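Local coordinates for protein Beta/alpha-amylase (Paenibacillus polymyxa, PDB 3VOC) that breaks down starch by removing maltose units from the non-reducing chain ends, this piece being the family 14 beta-amylase part of a secreted beta/alpha-amylase precursor, at residues 185-199 / 212-225. Residues are numbered along the deposited sequence; the frame is centred on the assembly and turned at random.
Sequences AYTETAKNAFRTAMN and WGTKLTSLSQINPP
Phe194 packs against Trp212 and Ile222, and Met198 against Trp212, on the closely packed side of this contact. Phe194 has CG anti to the backbone N (chi1 180°), which sends CE2 to within 3.7 Å of Ile222 CG2. Its ring and the six-membered ring of Trp212 have nearly parallel planes, 21° apart, but are slid so far that they barely overlap. Met198 SD lies 3.6 Å from Trp212 CZ2, an oblique Met-aromatic contact, and Trp212 NE1 is hydrogen-bonded to Asp244 OD2. The polar side holds Arg195, whose extended chain brings NE to Ile222 O at 2.8 Å, in the carbonyl plane; NH2 adds a weak bond to that oxygen, which a water shared with Lys191 O also grips. Asn192 OD1 accepts from Arg195 NH1, fixing the guanidinium's rotation. Replacing Arg195 by an alanine would probably leave Ile222 O without its side-chain donor and Asn192 OD1 without its guanidinium partner. Toward solvent the fit is looser: exposed Ser220 turns CB away, no nearer than 4.9 Å (to Arg195 CZ). Pro224 CG lies 4.1 Å above one face of the Tyr186 ring, offset toward its rim. The contact belongs to the long helical insertion between barrel strands 153-156 and 275-279, where helix 205-212 touches Met198 and Ile222, and helix 240-268 Phe194 and Pro224.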
ATOM      1  N   ALA A 185      -6.905  -7.724 -14.316  1.00 17.59           N
ATOM      2  CA  ALA A 185      -6.432  -7.227 -15.596  1.00 17.52           C
ATOM      3  C   ALA A 185      -7.468  -7.446 -16.689  1.00 17.76           C
ATOM      4  O   ALA A 185      -7.107  -7.726 -17.838  1.00 17.56           O
ATOM      5  CB  ALA A 185      -5.095  -7.911 -15.971  1.00 18.00           C
ATOM      6  N   TYR A 186      -8.751  -7.288 -16.340  1.00 17.04           N
ATOM      7  CA  TYR A 186      -9.835  -7.652 -17.270  1.00 17.01           C
ATOM      8  C   TYR A 186     -10.564  -6.506 -17.925  1.00 17.10           C
ATOM      9  O   TYR A 186     -11.464  -6.727 -18.748  1.00 16.65           O
ATOM     10  CB  TYR A 186     -10.776  -8.707 -16.664  1.00 16.74           C
ATOM     11  CG  TYR A 186      -9.973  -9.936 -16.316  1.00 16.90           C
ATOM     12  CD1 TYR A 186      -9.856 -11.009 -17.215  1.00 18.50           C
ATOM     13  CD2 TYR A 186      -9.247  -9.989 -15.135  1.00 16.77           C
ATOM     14  CE1 TYR A 186      -9.057 -12.130 -16.898  1.00 16.85           C
ATOM     15  CE2 TYR A 186      -8.459 -11.081 -14.816  1.00 16.27           C
ATOM     16  CZ  TYR A 186      -8.362 -12.152 -15.700  1.00 17.39           C
ATOM     17  OH  TYR A 186      -7.580 -13.241 -15.350  1.00 16.08           O
ATOM     18  N   THR A 187     -10.159  -5.275 -17.611  1.00 16.91           N
ATOM     19  CA  THR A 187     -10.627  -4.139 -18.412  1.00 16.97           C
ATOM     20  C   THR A 187     -10.091  -4.302 -19.830  1.00 17.13           C
ATOM     21  O   THR A 187      -9.073  -4.979 -20.051  1.00 16.68           O
ATOM     22  CB  THR A 187     -10.161  -2.775 -17.868  1.00 16.99           C
ATOM     23  OG1 THR A 187      -8.739  -2.791 -17.671  1.00 15.99           O
ATOM     24  CG2 THR A 187     -10.867  -2.448 -16.546  1.00 16.71           C
ATOM     25  N   GLU A 188     -10.776  -3.706 -20.797  1.00 17.16           N
ATOM     26  CA  GLU A 188     -10.264  -3.720 -22.161  1.00 18.07           C
ATOM     27  C   GLU A 188      -8.888  -3.073 -22.222  1.00 17.41           C
ATOM     28  O   GLU A 188      -8.014  -3.553 -22.947  1.00 17.50           O
ATOM     29  CB  GLU A 188     -11.232  -3.052 -23.131  1.00 19.08           C
ATOM     30  CG  GLU A 188     -12.546  -3.831 -23.305  1.00 21.61           C
ATOM     31  CD  GLU A 188     -12.311  -5.291 -23.679  1.00 27.22           C
ATOM     32  OE1 GLU A 188     -11.519  -5.569 -24.604  1.00 28.60           O
ATOM     33  OE2 GLU A 188     -12.920  -6.169 -23.039  1.00 29.42           O
ATOM     34  N   THR A 189      -8.709  -2.013 -21.428  1.00 16.93           N
ATOM     35  CA  THR A 189      -7.457  -1.250 -21.370  1.00 16.69           C
ATOM     36  C   THR A 189      -6.317  -2.139 -20.889  1.00 16.31           C
ATOM     37  O   THR A 189      -5.243  -2.137 -21.480  1.00 15.99           O
ATOM     38  CB  THR A 189      -7.601  -0.003 -20.472  1.00 16.56           C
ATOM     39  OG1 THR A 189      -8.533   0.899 -21.083  1.00 16.14           O
ATOM     40  CG2 THR A 189      -6.258   0.718 -20.270  1.00 16.27           C
ATOM     41  N   ALA A 190      -6.573  -2.911 -19.842  1.00 15.64           N
ATOM     42  CA  ALA A 190      -5.573  -3.851 -19.317  1.00 15.75           C
ATOM     43  C   ALA A 190      -5.282  -4.960 -20.321  1.00 15.67           C
ATOM     44  O   ALA A 190      -4.117  -5.286 -20.569  1.00 15.24           O
ATOM     45  CB  ALA A 190      -6.023  -4.432 -17.978  1.00 15.36           C
ATOM     46  N   LYS A 191      -6.337  -5.524 -20.914  1.00 15.76           N
ATOM     47  CA  LYS A 191      -6.153  -6.596 -21.892  1.00 16.14           C
ATOM     48  C   LYS A 191      -5.348  -6.099 -23.088  1.00 16.46           C
ATOM     49  O   LYS A 191      -4.436  -6.786 -23.551  1.00 15.80           O
ATOM     50  CB  LYS A 191      -7.485  -7.199 -22.330  1.00 16.49           C
ATOM     51  CG  LYS A 191      -8.175  -8.010 -21.217  1.00 17.25           C
ATOM     52  CD  LYS A 191      -9.393  -8.773 -21.705  1.00 21.13           C
ATOM     53  CE  LYS A 191     -10.471  -7.858 -22.208  1.00 22.32           C
ATOM     54  NZ  LYS A 191     -11.753  -8.593 -22.556  1.00 24.67           N
ATOM     55  N   ASN A 192      -5.663  -4.898 -23.558  1.00 16.46           N
ATOM     56  CA  ASN A 192      -4.918  -4.306 -24.665  1.00 16.73           C
ATOM     57  C   ASN A 192      -3.480  -3.928 -24.305  1.00 16.30           C
ATOM     58  O   ASN A 192      -2.563  -4.064 -25.124  1.00 16.21           O
ATOM     59  CB  ASN A 192      -5.697  -3.135 -25.254  1.00 17.03           C
ATOM     60  CG  ASN A 192      -6.796  -3.609 -26.209  1.00 20.85           C
ATOM     61  OD1 ASN A 192      -6.641  -4.633 -26.892  1.00 23.27           O
ATOM     62  ND2 ASN A 192      -7.895  -2.873 -26.269  1.00 22.82           N
ATOM     63  N   ALA A 193      -3.274  -3.488 -23.069  1.00 15.86           N
ATOM     64  CA  ALA A 193      -1.928  -3.174 -22.609  1.00 15.32           C
ATOM     65  C   ALA A 193      -1.066  -4.434 -22.573  1.00 15.29           C
ATOM     66  O   ALA A 193       0.104  -4.390 -22.933  1.00 14.78           O
ATOM     67  CB  ALA A 193      -1.963  -2.501 -21.241  1.00 14.87           C
ATOM     68  N   PHE A 194      -1.649  -5.558 -22.150  1.00 15.09           N
ATOM     69  CA  PHE A 194      -0.921  -6.835 -22.164  1.00 15.20           C
ATOM     70  C   PHE A 194      -0.617  -7.277 -23.599  1.00 15.16           C
ATOM     71  O   PHE A 194       0.498  -7.714 -23.884  1.00 14.73           O
ATOM     72  CB  PHE A 194      -1.702  -7.925 -21.397  1.00 14.96           C
ATOM     73  CG  PHE A 194      -1.018  -9.299 -21.360  1.00 15.56           C
ATOM     74  CD1 PHE A 194       0.319  -9.434 -20.967  1.00 14.24           C
ATOM     75  CD2 PHE A 194      -1.737 -10.456 -21.687  1.00 16.22           C
ATOM     76  CE1 PHE A 194       0.929 -10.690 -20.909  1.00 15.31           C
ATOM     77  CE2 PHE A 194      -1.134 -11.738 -21.628  1.00 14.05           C
ATOM     78  CZ  PHE A 194       0.198 -11.850 -21.241  1.00 14.78           C
ATOM     79  N   ARG A 195      -1.599  -7.166 -24.499  1.00 15.67           N
ATOM     80  CA  ARG A 195      -1.370  -7.511 -25.907  1.00 15.94           C
ATOM     81  C   ARG A 195      -0.231  -6.660 -26.484  1.00 16.03           C
ATOM     82  O   ARG A 195       0.713  -7.182 -27.099  1.00 16.02           O
ATOM     83  CB  ARG A 195      -2.655  -7.310 -26.736  1.00 16.74           C
ATOM     84  CG  ARG A 195      -3.729  -8.322 -26.445  1.00 16.87           C
ATOM     85  CD  ARG A 195      -5.101  -7.895 -26.967  1.00 18.10           C
ATOM     86  NE  ARG A 195      -6.103  -8.800 -26.407  1.00 19.56           N
ATOM     87  CZ  ARG A 195      -7.349  -8.473 -26.082  1.00 19.82           C
ATOM     88  NH1 ARG A 195      -7.790  -7.228 -26.257  1.00 18.58           N
ATOM     89  NH2 ARG A 195      -8.150  -9.408 -25.567  1.00 18.83           N
ATOM     90  N   THR A 196      -0.320  -5.349 -26.279  1.00 16.43           N
ATOM     91  CA  THR A 196       0.691  -4.412 -26.767  1.00 17.12           C
ATOM     92  C   THR A 196       2.065  -4.733 -26.169  1.00 16.50           C
ATOM     93  O   THR A 196       3.080  -4.752 -26.885  1.00 16.24           O
ATOM     94  CB  THR A 196       0.282  -2.948 -26.489  1.00 17.87           C
ATOM     95  OG1 THR A 196      -1.011  -2.716 -27.037  1.00 19.69           O
ATOM     96  CG2 THR A 196       1.254  -1.966 -27.130  1.00 19.71           C
ATOM     97  N   ALA A 197       2.099  -5.007 -24.869  1.00 15.74           N
ATOM     98  CA  ALA A 197       3.353  -5.383 -24.213  1.00 14.87           C
ATOM     99  C   ALA A 197       3.972  -6.638 -24.849  1.00 14.75           C
ATOM    100  O   ALA A 197       5.205  -6.716 -25.017  1.00 14.41           O
ATOM    101  CB  ALA A 197       3.135  -5.595 -22.716  1.00 15.29           C
ATOM    102  N   MET A 198       3.148  -7.619 -25.214  1.00 14.32           N
ATOM    103  CA  MET A 198       3.703  -8.834 -25.821  1.00 15.05           C
ATOM    104  C   MET A 198       4.127  -8.639 -27.276  1.00 15.93           C
ATOM    105  O   MET A 198       5.132  -9.207 -27.729  1.00 16.01           O
ATOM    106  CB  MET A 198       2.734 -10.006 -25.686  1.00 15.16           C
ATOM    107  CG  MET A 198       2.482 -10.416 -24.222  1.00 14.88           C
ATOM    108  SD  MET A 198       3.981 -10.876 -23.324  1.00 16.89           S
ATOM    109  CE  MET A 198       4.314  -9.354 -22.394  1.00 16.28           C
ATOM    110  N   ASN A 199       3.347  -7.857 -28.010  1.00 16.88           N
ATOM    111  CA  ASN A 199       3.742  -7.453 -29.369  1.00 18.26           C
ATOM    112  C   ASN A 199       5.065  -6.668 -29.391  1.00 18.54           C
ATOM    113  O   ASN A 199       5.942  -6.941 -30.220  1.00 18.82           O
ATOM    114  CB  ASN A 199       2.643  -6.643 -30.040  1.00 18.01           C
ATOM    115  CG  ASN A 199       2.769  -6.642 -31.564  1.00 20.35           C
ATOM    116  OD1 ASN A 199       2.753  -7.697 -32.207  1.00 20.17           O
ATOM    117  ND2 ASN A 199       2.888  -5.453 -32.145  1.00 22.87           N
ATOM    118  N   TRP A 212       5.390 -18.818 -26.801  1.00 17.96           N
ATOM    119  CA  TRP A 212       4.447 -19.426 -25.874  1.00 18.51           C
ATOM    120  C   TRP A 212       3.988 -20.836 -26.235  1.00 19.34           C
ATOM    121  O   TRP A 212       3.412 -21.515 -25.397  1.00 19.05           O
ATOM    122  CB  TRP A 212       3.199 -18.572 -25.742  1.00 17.85           C
ATOM    123  CG  TRP A 212       3.374 -17.278 -25.030  1.00 18.26           C
ATOM    124  CD1 TRP A 212       4.473 -16.837 -24.336  1.00 17.66           C
ATOM    125  CD2 TRP A 212       2.386 -16.258 -24.912  1.00 16.96           C
ATOM    126  NE1 TRP A 212       4.221 -15.584 -23.802  1.00 15.99           N
ATOM    127  CE2 TRP A 212       2.947 -15.210 -24.138  1.00 16.93           C
ATOM    128  CE3 TRP A 212       1.073 -16.130 -25.376  1.00 16.95           C
ATOM    129  CZ2 TRP A 212       2.240 -14.038 -23.834  1.00 16.48           C
ATOM    130  CZ3 TRP A 212       0.374 -14.955 -25.089  1.00 18.17           C
ATOM    131  CH2 TRP A 212       0.962 -13.930 -24.321  1.00 18.02           C
ATOM    132  N   GLY A 213       4.208 -21.251 -27.478  1.00 20.55           N
ATOM    133  CA  GLY A 213       3.738 -22.576 -27.947  1.00 21.11           C
ATOM    134  C   GLY A 213       2.273 -22.547 -28.331  1.00 21.49           C
ATOM    135  O   GLY A 213       1.622 -23.587 -28.464  1.00 22.27           O
ATOM    136  N   THR A 214       1.750 -21.346 -28.529  1.00 21.17           N
ATOM    137  CA  THR A 214       0.340 -21.159 -28.797  1.00 21.38           C
ATOM    138  C   THR A 214       0.091 -21.133 -30.308  1.00 21.60           C
ATOM    139  O   THR A 214       1.047 -21.116 -31.086  1.00 20.75           O
ATOM    140  CB  THR A 214      -0.142 -19.856 -28.135  1.00 21.19           C
ATOM    141  OG1 THR A 214       0.775 -18.815 -28.467  1.00 20.73           O
ATOM    142  CG2 THR A 214      -0.172 -20.020 -26.596  1.00 21.62           C
ATOM    143  N   LYS A 215      -1.182 -21.124 -30.705  1.00 21.99           N
ATOM    144  CA  LYS A 215      -1.563 -21.132 -32.123  1.00 24.06           C
ATOM    145  C   LYS A 215      -2.537 -20.009 -32.446  1.00 23.90           C
ATOM    146  O   LYS A 215      -3.425 -20.185 -33.283  1.00 24.29           O
ATOM    147  CB  LYS A 215      -2.224 -22.466 -32.539  1.00 24.32           C
ATOM    148  CG  LYS A 215      -1.648 -23.737 -31.946  1.00 28.07           C
ATOM    149  CD  LYS A 215      -0.343 -24.133 -32.589  1.00 31.61           C
ATOM    150  CE  LYS A 215       0.002 -25.576 -32.209  1.00 33.59           C
ATOM    151  NZ  LYS A 215       1.410 -25.869 -32.509  1.00 33.49           N
ATOM    152  N   LEU A 216      -2.368 -18.855 -31.805  1.00 24.08           N
ATOM    153  CA  LEU A 216      -3.303 -17.744 -31.989  1.00 24.22           C
ATOM    154  C   LEU A 216      -3.263 -17.222 -33.412  1.00 24.23           C
ATOM    155  O   LEU A 216      -2.225 -17.291 -34.055  1.00 24.15           O
ATOM    156  CB  LEU A 216      -3.010 -16.619 -30.998  1.00 24.60           C
ATOM    157  CG  LEU A 216      -2.977 -17.110 -29.553  1.00 26.34           C
ATOM    158  CD1 LEU A 216      -2.507 -16.010 -28.653  1.00 28.75           C
ATOM    159  CD2 LEU A 216      -4.341 -17.661 -29.094  1.00 28.86           C
ATOM    160  N   THR A 217      -4.398 -16.728 -33.898  1.00 24.26           N
ATOM    161  CA  THR A 217      -4.477 -16.111 -35.230  1.00 25.14           C
ATOM    162  C   THR A 217      -4.638 -14.591 -35.196  1.00 25.12           C
ATOM    163  O   THR A 217      -4.480 -13.931 -36.227  1.00 25.48           O
ATOM    164  CB  THR A 217      -5.602 -16.722 -36.100  1.00 25.43           C
ATOM    165  OG1 THR A 217      -6.853 -16.634 -35.399  1.00 25.60           O
ATOM    166  CG2 THR A 217      -5.275 -18.193 -36.425  1.00 26.34           C
ATOM    167  N   SER A 218      -4.919 -14.029 -34.022  1.00 24.77           N
ATOM    168  CA  SER A 218      -4.914 -12.567 -33.872  1.00 25.05           C
ATOM    169  C   SER A 218      -4.505 -12.152 -32.461  1.00 24.38           C
ATOM    170  O   SER A 218      -4.728 -12.888 -31.496  1.00 23.36           O
ATOM    171  CB  SER A 218      -6.285 -11.964 -34.190  1.00 25.17           C
ATOM    172  OG  SER A 218      -7.209 -12.318 -33.183  1.00 27.66           O
ATOM    173  N   LEU A 219      -3.930 -10.958 -32.357  1.00 23.83           N
ATOM    174  CA  LEU A 219      -3.534 -10.399 -31.065  1.00 24.24           C
ATOM    175  C   LEU A 219      -4.731 -10.333 -30.117  1.00 23.96           C
ATOM    176  O   LEU A 219      -4.583 -10.471 -28.909  1.00 23.18           O
ATOM    177  CB  LEU A 219      -2.928  -9.001 -31.245  1.00 24.35           C
ATOM    178  CG  LEU A 219      -1.556  -8.912 -31.930  1.00 25.99           C
ATOM    179  CD1 LEU A 219      -1.210  -7.471 -32.309  1.00 27.52           C
ATOM    180  CD2 LEU A 219      -0.436  -9.518 -31.055  1.00 25.43           C
ATOM    181  N   SER A 220      -5.920 -10.138 -30.684  1.00 23.94           N
ATOM    182  CA  SER A 220      -7.137 -10.032 -29.898  1.00 24.36           C
ATOM    183  C   SER A 220      -7.502 -11.319 -29.151  1.00 24.25           C
ATOM    184  O   SER A 220      -8.301 -11.280 -28.223  1.00 24.70           O
ATOM    185  CB  SER A 220      -8.294  -9.567 -30.787  1.00 24.85           C
ATOM    186  OG  SER A 220      -8.693 -10.620 -31.657  1.00 27.87           O
ATOM    187  N   GLN A 221      -6.909 -12.455 -29.525  1.00 23.44           N
ATOM    188  CA  GLN A 221      -7.138 -13.695 -28.779  1.00 22.90           C
ATOM    189  C   GLN A 221      -6.207 -13.850 -27.572  1.00 22.02           C
ATOM    190  O   GLN A 221      -6.302 -14.827 -26.829  1.00 22.39           O
ATOM    191  CB  GLN A 221      -6.964 -14.924 -29.669  1.00 22.95           C
ATOM    192  CG  GLN A 221      -7.830 -14.951 -30.900  1.00 25.57           C
ATOM    193  CD  GLN A 221      -7.475 -16.126 -31.805  1.00 28.96           C
ATOM    194  OE1 GLN A 221      -6.325 -16.290 -32.208  1.00 28.99           O
ATOM    195  NE2 GLN A 221      -8.465 -16.960 -32.104  1.00 30.84           N
ATOM    196  N   ILE A 222      -5.275 -12.920 -27.401  1.00 20.92           N
ATOM    197  CA  ILE A 222      -4.429 -12.931 -26.214  1.00 19.85           C
ATOM    198  C   ILE A 222      -5.227 -12.362 -25.046  1.00 20.18           C
ATOM    199  O   ILE A 222      -5.753 -11.254 -25.126  1.00 19.54           O
ATOM    200  CB  ILE A 222      -3.154 -12.094 -26.412  1.00 19.77           C
ATOM    201  CG1 ILE A 222      -2.280 -12.701 -27.516  1.00 18.53           C
ATOM    202  CG2 ILE A 222      -2.385 -11.942 -25.075  1.00 17.77           C
ATOM    203  CD1 ILE A 222      -1.141 -11.791 -27.960  1.00 19.04           C
ATOM    204  N   ASN A 223      -5.299 -13.133 -23.965  1.00 20.44           N
ATOM    205  CA  ASN A 223      -6.022 -12.727 -22.767  1.00 20.77           C
ATOM    206  C   ASN A 223      -5.247 -13.081 -21.504  1.00 19.88           C
ATOM    207  O   ASN A 223      -4.398 -13.969 -21.546  1.00 19.97           O
ATOM    208  CB  ASN A 223      -7.374 -13.430 -22.727  1.00 20.81           C
ATOM    209  CG  ASN A 223      -8.344 -12.855 -23.717  1.00 23.87           C
ATOM    210  OD1 ASN A 223      -8.809 -11.732 -23.558  1.00 26.60           O
ATOM    211  ND2 ASN A 223      -8.663 -13.627 -24.751  1.00 25.73           N
ATOM    212  N   PRO A 224      -5.562 -12.415 -20.371  1.00 19.43           N
ATOM    213  CA  PRO A 224      -5.074 -12.878 -19.073  1.00 19.24           C
ATOM    214  C   PRO A 224      -5.721 -14.243 -18.769  1.00 19.76           C
ATOM    215  O   PRO A 224      -6.589 -14.673 -19.535  1.00 18.74           O
ATOM    216  CB  PRO A 224      -5.590 -11.802 -18.103  1.00 18.92           C
ATOM    217  CG  PRO A 224      -5.820 -10.613 -18.955  1.00 19.44           C
ATOM    218  CD  PRO A 224      -6.351 -11.179 -20.231  1.00 18.69           C
ATOM    219  N   PRO A 225      -5.317 -14.914 -17.670  1.00 20.37           N
ATOM    220  CA  PRO A 225      -5.873 -16.239 -17.375  1.00 21.70           C
ATOM    221  C   PRO A 225      -7.384 -16.198 -17.316  1.00 22.90           C
ATOM    222  O   PRO A 225      -7.951 -15.293 -16.727  1.00 22.56           O
ATOM    223  CB  PRO A 225      -5.292 -16.556 -15.999  1.00 21.02           C
ATOM    224  CG  PRO A 225      -3.998 -15.834 -16.002  1.00 21.01           C
ATOM    225  CD  PRO A 225      -4.305 -14.533 -16.670  1.00 20.28           C
TER
HETATM  226  O   HOH W   1      -4.963  -9.574 -23.019  1.00 21.09           O